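Local coordinates for protein ferritin (Ulva pertusa, PDB 3VNX) that probably oxidises iron(II) and stores the resulting iron(III) mineral inside a hollow shell of 24 subunits built from four-helix bundles, at residues A[62-65]-A[69-72]; A[147-152]-A[156-161]. All coordinates share one frame; numbering follows the deposited sequence.

Interaction 1 of 2, residues A[62-65]-A[69-72]; sequences HSYF and NVGL
F65, in the last turn of helix 38-66, and L72, the N-cap residue of helix 73-99, bring the two backbones together with CA atoms 5.3 Å apart and a weak hydrogen bond from L72 N to F65 O at 3.5 Å. A water donates to F65 O at 2.7 Å and weakly accepts from L72 N, so this carbonyl near the helix end gains a second partner. V70 supplies the apolar wedge, set against both aromatic rings. V70 CG2 lies over one face of the Y64 ring, 4.2 Å from its centroid and 22° off the normal, a CH-pi contact. Y64 presents that face because its CG stands anti to the backbone N (chi1 176°), which carries the ring out toward the loop. V70 CG1 meets F65 CD1 obliquely at 3.8 Å and also touches the Y64 rim at CE2. Near the plane of the F65 ring, L72 CD1 reaches the edge at F65 CD1, 3.7 Å away. With an alanine at Y64, V70 CG2 would probably lose the ring it packs on, and a gap would open over the F65 face that Y64 CD2 covers. G71, with positive phi, suits the turn between V70 and L72. V70 O accepts a hydrogen bond from R185 of a neighbouring subunit. The connection between these helices is therefore shaped mainly by apolar packing, with little direct polar bonding across it.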
loop_
_atom_site.group_PDB
_atom_site.type_symbol
_atom_site.label_atom_id
_atom_site.label_comp_id
_atom_site.label_asym_id
_atom_site.label_seq_id
_atom_site.Cartn_x
_atom_site.Cartn_y
_atom_site.Cartn_z
ATOM N N HIS A 62 -4.940 -48.859 6.440
ATOM C CA HIS A 62 -4.780 -47.910 5.359
ATOM C C HIS A 62 -4.561 -48.632 4.029
ATOM O O HIS A 62 -5.202 -48.311 3.010
ATOM C CB HIS A 62 -3.611 -46.971 5.636
ATOM C CG HIS A 62 -3.075 -46.326 4.403
ATOM N ND1 HIS A 62 -3.702 -45.263 3.787
ATOM C CD2 HIS A 62 -1.988 -46.614 3.646
ATOM C CE1 HIS A 62 -3.014 -44.914 2.713
ATOM N NE2 HIS A 62 -1.969 -45.718 2.606
ATOM N N SER A 63 -3.645 -49.597 4.030
ATOM C CA SER A 63 -3.332 -50.298 2.789
ATOM C C SER A 63 -4.533 -51.075 2.288
ATOM O O SER A 63 -4.724 -51.237 1.082
ATOM C CB SER A 63 -2.122 -51.215 2.958
ATOM O OG SER A 63 -0.928 -50.456 2.880
ATOM N N TYR A 64 -5.354 -51.546 3.215
ATOM C CA TYR A 64 -6.546 -52.267 2.803
ATOM C C TYR A 64 -7.485 -51.338 2.002
ATOM O O TYR A 64 -7.895 -51.669 0.885
ATOM C CB TYR A 64 -7.253 -52.948 3.993
ATOM C CG TYR A 64 -8.532 -53.618 3.561
ATOM C CD1 TYR A 64 -8.516 -54.897 2.995
ATOM C CD2 TYR A 64 -9.758 -52.955 3.664
ATOM C CE1 TYR A 64 -9.681 -55.506 2.568
ATOM C CE2 TYR A 64 -10.935 -53.559 3.235
ATOM C CZ TYR A 64 -10.891 -54.833 2.689
ATOM O OH TYR A 64 -12.057 -55.434 2.259
ATOM N N PHE A 65 -7.790 -50.165 2.553
ATOM C CA PHE A 65 -8.702 -49.239 1.883
ATOM C C PHE A 65 -8.097 -48.561 0.651
ATOM O O PHE A 65 -8.829 -48.078 -0.224
ATOM C CB PHE A 65 -9.278 -48.224 2.872
ATOM C CG PHE A 65 -10.171 -48.847 3.893
ATOM C CD1 PHE A 65 -11.489 -49.162 3.577
ATOM C CD2 PHE A 65 -9.685 -49.177 5.151
ATOM C CE1 PHE A 65 -12.329 -49.770 4.514
ATOM C CE2 PHE A 65 -10.505 -49.778 6.088
ATOM C CZ PHE A 65 -11.838 -50.080 5.769
ATOM N N ASN A 69 -9.822 -52.074 -5.643
ATOM C CA ASN A 69 -11.154 -52.679 -5.695
ATOM C C ASN A 69 -11.980 -52.378 -4.445
ATOM O O ASN A 69 -13.205 -52.586 -4.420
ATOM C CB ASN A 69 -11.050 -54.182 -5.913
ATOM C CG ASN A 69 -10.106 -54.827 -4.937
ATOM O OD1 ASN A 69 -8.919 -54.496 -4.900
ATOM N ND2 ASN A 69 -10.622 -55.731 -4.124
ATOM N N VAL A 70 -11.296 -51.895 -3.409
ATOM C CA VAL A 70 -11.964 -51.391 -2.215
ATOM C C VAL A 70 -12.428 -49.943 -2.453
ATOM O O VAL A 70 -13.565 -49.583 -2.118
ATOM C CB VAL A 70 -11.067 -51.527 -0.973
ATOM C CG1 VAL A 70 -11.761 -50.964 0.273
ATOM C CG2 VAL A 70 -10.695 -52.989 -0.762
ATOM N N GLY A 71 -11.571 -49.134 -3.075
ATOM C CA GLY A 71 -11.961 -47.809 -3.535
ATOM C C GLY A 71 -12.560 -46.940 -2.436
ATOM O O GLY A 71 -13.638 -46.392 -2.603
ATOM N N LEU A 72 -11.861 -46.827 -1.307
ATOM C CA LEU A 72 -12.302 -45.990 -0.192
ATOM C C LEU A 72 -11.126 -45.153 0.323
ATOM O O LEU A 72 -10.673 -45.326 1.460
ATOM C CB LEU A 72 -12.885 -46.851 0.936
ATOM C CG LEU A 72 -14.294 -47.407 0.707
ATOM C CD1 LEU A 72 -14.715 -48.323 1.873
ATOM C CD2 LEU A 72 -15.294 -46.270 0.494
HETATM O O HOH W 1 -8.903 -47.055 -2.694
#

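Interaction 2 of 2, residues A[147-152]-A[156-161]; sequences AIADKH and ALCDFV. With CA (calcium ion), chain B.
A149 and C158 have the nearest pair of CA atoms across the two segments, 5.6 Å apart, where helix 123-151 has almost ended and helix 155-201 has just begun. The two short helical segments run nearly antiparallel at 159°, with axes 8.7 Å apart, as expected of a helical hairpin; small side chains at both positions suit such close spacing. L157 is the side chain to follow. Its CB points toward the facing helix, and CG, anti to the backbone N (chi1 169°), comes within 3.7 Å of A149 CB. At the tip L157 CD2 presses on the same methyl, 3.4 Å from A149 CB, and also approaches A149 CA. Beyond this pair, L157 packs on C40 and I44 of helix 38-66 and on Y96 of helix 73-99, so one leucine touches all three other long helices of the bundle. C158 turns its sulfur toward the opposite backbone: SG lies 3.6 Å from A149 CB and 3.5 Å from D150 N, as packing and not as a hydrogen bond. D150 OD1 forms a salt bridge with K153 in the intervening turn. D159, on another side of helix 155-201, directs OD1 to a calcium ion at 2.7 Å, while its side chain packs on G163 of a neighbouring subunit. The hairpin is joined by methyl, leucine and thiol contacts, with no hydrogen bond between the two segments, while the carboxylates of D150 and D159 serve ionic partners beside this apolar seam.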
loop_
_atom_site.group_PDB
_atom_site.type_symbol
_atom_site.label_atom_id
_atom_site.label_comp_id
_atom_site.label_asym_id
_atom_site.label_seq_id
_atom_site.Cartn_x
_atom_site.Cartn_y
_atom_site.Cartn_z
ATOM N N ALA A 147 -2.317 -46.178 36.723
ATOM C CA ALA A 147 -2.455 -46.928 37.973
ATOM C C ALA A 147 -1.083 -47.239 38.541
ATOM O O ALA A 147 -0.831 -47.037 39.738
ATOM C CB ALA A 147 -3.238 -48.211 37.762
ATOM N N ILE A 148 -0.190 -47.727 37.687
ATOM C CA ILE A 148 1.171 -48.004 38.128
ATOM C C ILE A 148 1.851 -46.726 38.617
ATOM O O ILE A 148 2.434 -46.692 39.706
ATOM C CB ILE A 148 2.011 -48.666 37.026
ATOM C CG1 ILE A 148 1.424 -50.033 36.654
ATOM C CG2 ILE A 148 3.453 -48.850 37.494
ATOM C CD1 ILE A 148 2.213 -50.767 35.564
ATOM N N ALA A 149 1.775 -45.674 37.806
ATOM C CA ALA A 149 2.257 -44.350 38.201
ATOM C C ALA A 149 1.724 -43.940 39.571
ATOM O O ALA A 149 2.477 -43.451 40.417
ATOM C CB ALA A 149 1.872 -43.298 37.142
ATOM N N ASP A 150 0.419 -44.125 39.776
ATOM C CA ASP A 150 -0.221 -43.794 41.051
ATOM C C ASP A 150 0.305 -44.676 42.192
ATOM O O ASP A 150 0.625 -44.180 43.281
ATOM C CB ASP A 150 -1.747 -43.929 40.950
ATOM C CG ASP A 150 -2.467 -43.383 42.185
ATOM O OD1 ASP A 150 -1.891 -42.531 42.897
ATOM O OD2 ASP A 150 -3.613 -43.803 42.446
ATOM N N LYS A 151 0.387 -45.980 41.924
ATOM C CA LYS A 151 0.912 -46.944 42.880
ATOM C C LYS A 151 2.218 -46.443 43.504
ATOM O O LYS A 151 2.356 -46.401 44.733
ATOM C CB LYS A 151 1.115 -48.295 42.182
ATOM C CG LYS A 151 1.799 -49.348 43.014
ATOM C CD LYS A 151 1.451 -50.744 42.522
ATOM C CE LYS A 151 2.119 -51.062 41.194
ATOM N NZ LYS A 151 1.707 -52.403 40.654
ATOM N N HIS A 152 3.165 -46.037 42.660
ATOM C CA HIS A 152 4.480 -45.633 43.152
ATOM C C HIS A 152 4.544 -44.132 43.491
ATOM O O HIS A 152 5.623 -43.561 43.723
ATOM C CB HIS A 152 5.585 -46.072 42.173
ATOM C CG HIS A 152 5.679 -47.560 42.003
ATOM N ND1 HIS A 152 6.462 -48.354 42.815
ATOM C CD2 HIS A 152 5.076 -48.398 41.127
ATOM C CE1 HIS A 152 6.350 -49.616 42.433
ATOM N NE2 HIS A 152 5.511 -49.671 41.415
ATOM N N ALA A 156 4.310 -36.535 39.167
ATOM C CA ALA A 156 4.748 -35.947 37.903
ATOM C C ALA A 156 4.336 -36.813 36.726
ATOM O O ALA A 156 3.794 -36.308 35.740
ATOM C CB ALA A 156 6.263 -35.718 37.892
ATOM N N LEU A 157 4.606 -38.113 36.821
ATOM C CA LEU A 157 4.232 -39.028 35.752
ATOM C C LEU A 157 2.701 -39.146 35.624
ATOM O O LEU A 157 2.160 -39.231 34.511
ATOM C CB LEU A 157 4.884 -40.395 35.964
ATOM C CG LEU A 157 4.392 -41.543 35.071
ATOM C CD1 LEU A 157 4.822 -41.364 33.625
ATOM C CD2 LEU A 157 4.906 -42.869 35.611
ATOM N N CYS A 158 1.997 -39.130 36.753
ATOM C CA CYS A 158 0.534 -39.182 36.704
ATOM C C CYS A 158 -0.007 -38.013 35.909
ATOM O O CYS A 158 -0.796 -38.195 34.976
ATOM C CB CYS A 158 -0.076 -39.161 38.109
ATOM S SG CYS A 158 0.232 -40.681 39.038
ATOM N N ASP A 159 0.432 -36.813 36.289
ATOM C CA ASP A 159 0.007 -35.590 35.630
ATOM C C ASP A 159 0.294 -35.685 34.138
ATOM O O ASP A 159 -0.554 -35.349 33.304
ATOM C CB ASP A 159 0.723 -34.383 36.237
ATOM C CG ASP A 159 0.339 -33.074 35.562
ATOM O OD1 ASP A 159 -0.845 -32.672 35.653
ATOM O OD2 ASP A 159 1.229 -32.448 34.939
ATOM N N PHE A 160 1.487 -36.172 33.812
ATOM C CA PHE A 160 1.877 -36.323 32.422
ATOM C C PHE A 160 0.936 -37.243 31.670
ATOM O O PHE A 160 0.511 -36.928 30.556
ATOM C CB PHE A 160 3.311 -36.835 32.272
ATOM C CG PHE A 160 3.610 -37.312 30.885
ATOM C CD1 PHE A 160 3.735 -36.402 29.841
ATOM C CD2 PHE A 160 3.698 -38.665 30.603
ATOM C CE1 PHE A 160 3.970 -36.833 28.539
ATOM C CE2 PHE A 160 3.933 -39.108 29.305
ATOM C CZ PHE A 160 4.069 -38.191 28.274
ATOM N N VAL A 161 0.616 -38.383 32.277
ATOM C CA VAL A 161 -0.190 -39.392 31.608
ATOM C C VAL A 161 -1.635 -38.946 31.475
ATOM O O VAL A 161 -2.266 -39.155 30.434
ATOM C CB VAL A 161 -0.143 -40.762 32.350
ATOM C CG1 VAL A 161 -1.244 -41.696 31.849
ATOM C CG2 VAL A 161 1.217 -41.412 32.187
HETATM CA CA CA B . -2.573 -33.349 37.616
#

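After the short N-terminal helices 11-14 and 16-24, helix 38-66 runs the length of the bundle to interaction 1, which closes the short turn into helix 73-99. The chain returns along that helix, passes through a long connection and enters helix 123-151, whose far end meets the start of helix 155-201 in interaction 2, closing a second short turn. The two contacts are in series, neither nesting nor crossing, and lie on opposite sides of the chain's centre, their centres about 40 Å apart. One ties the first pair of long helices together, the other the second pair, within a single ferritin-like fold. Both also lie beside neighbouring subunits of the 24-chain shell.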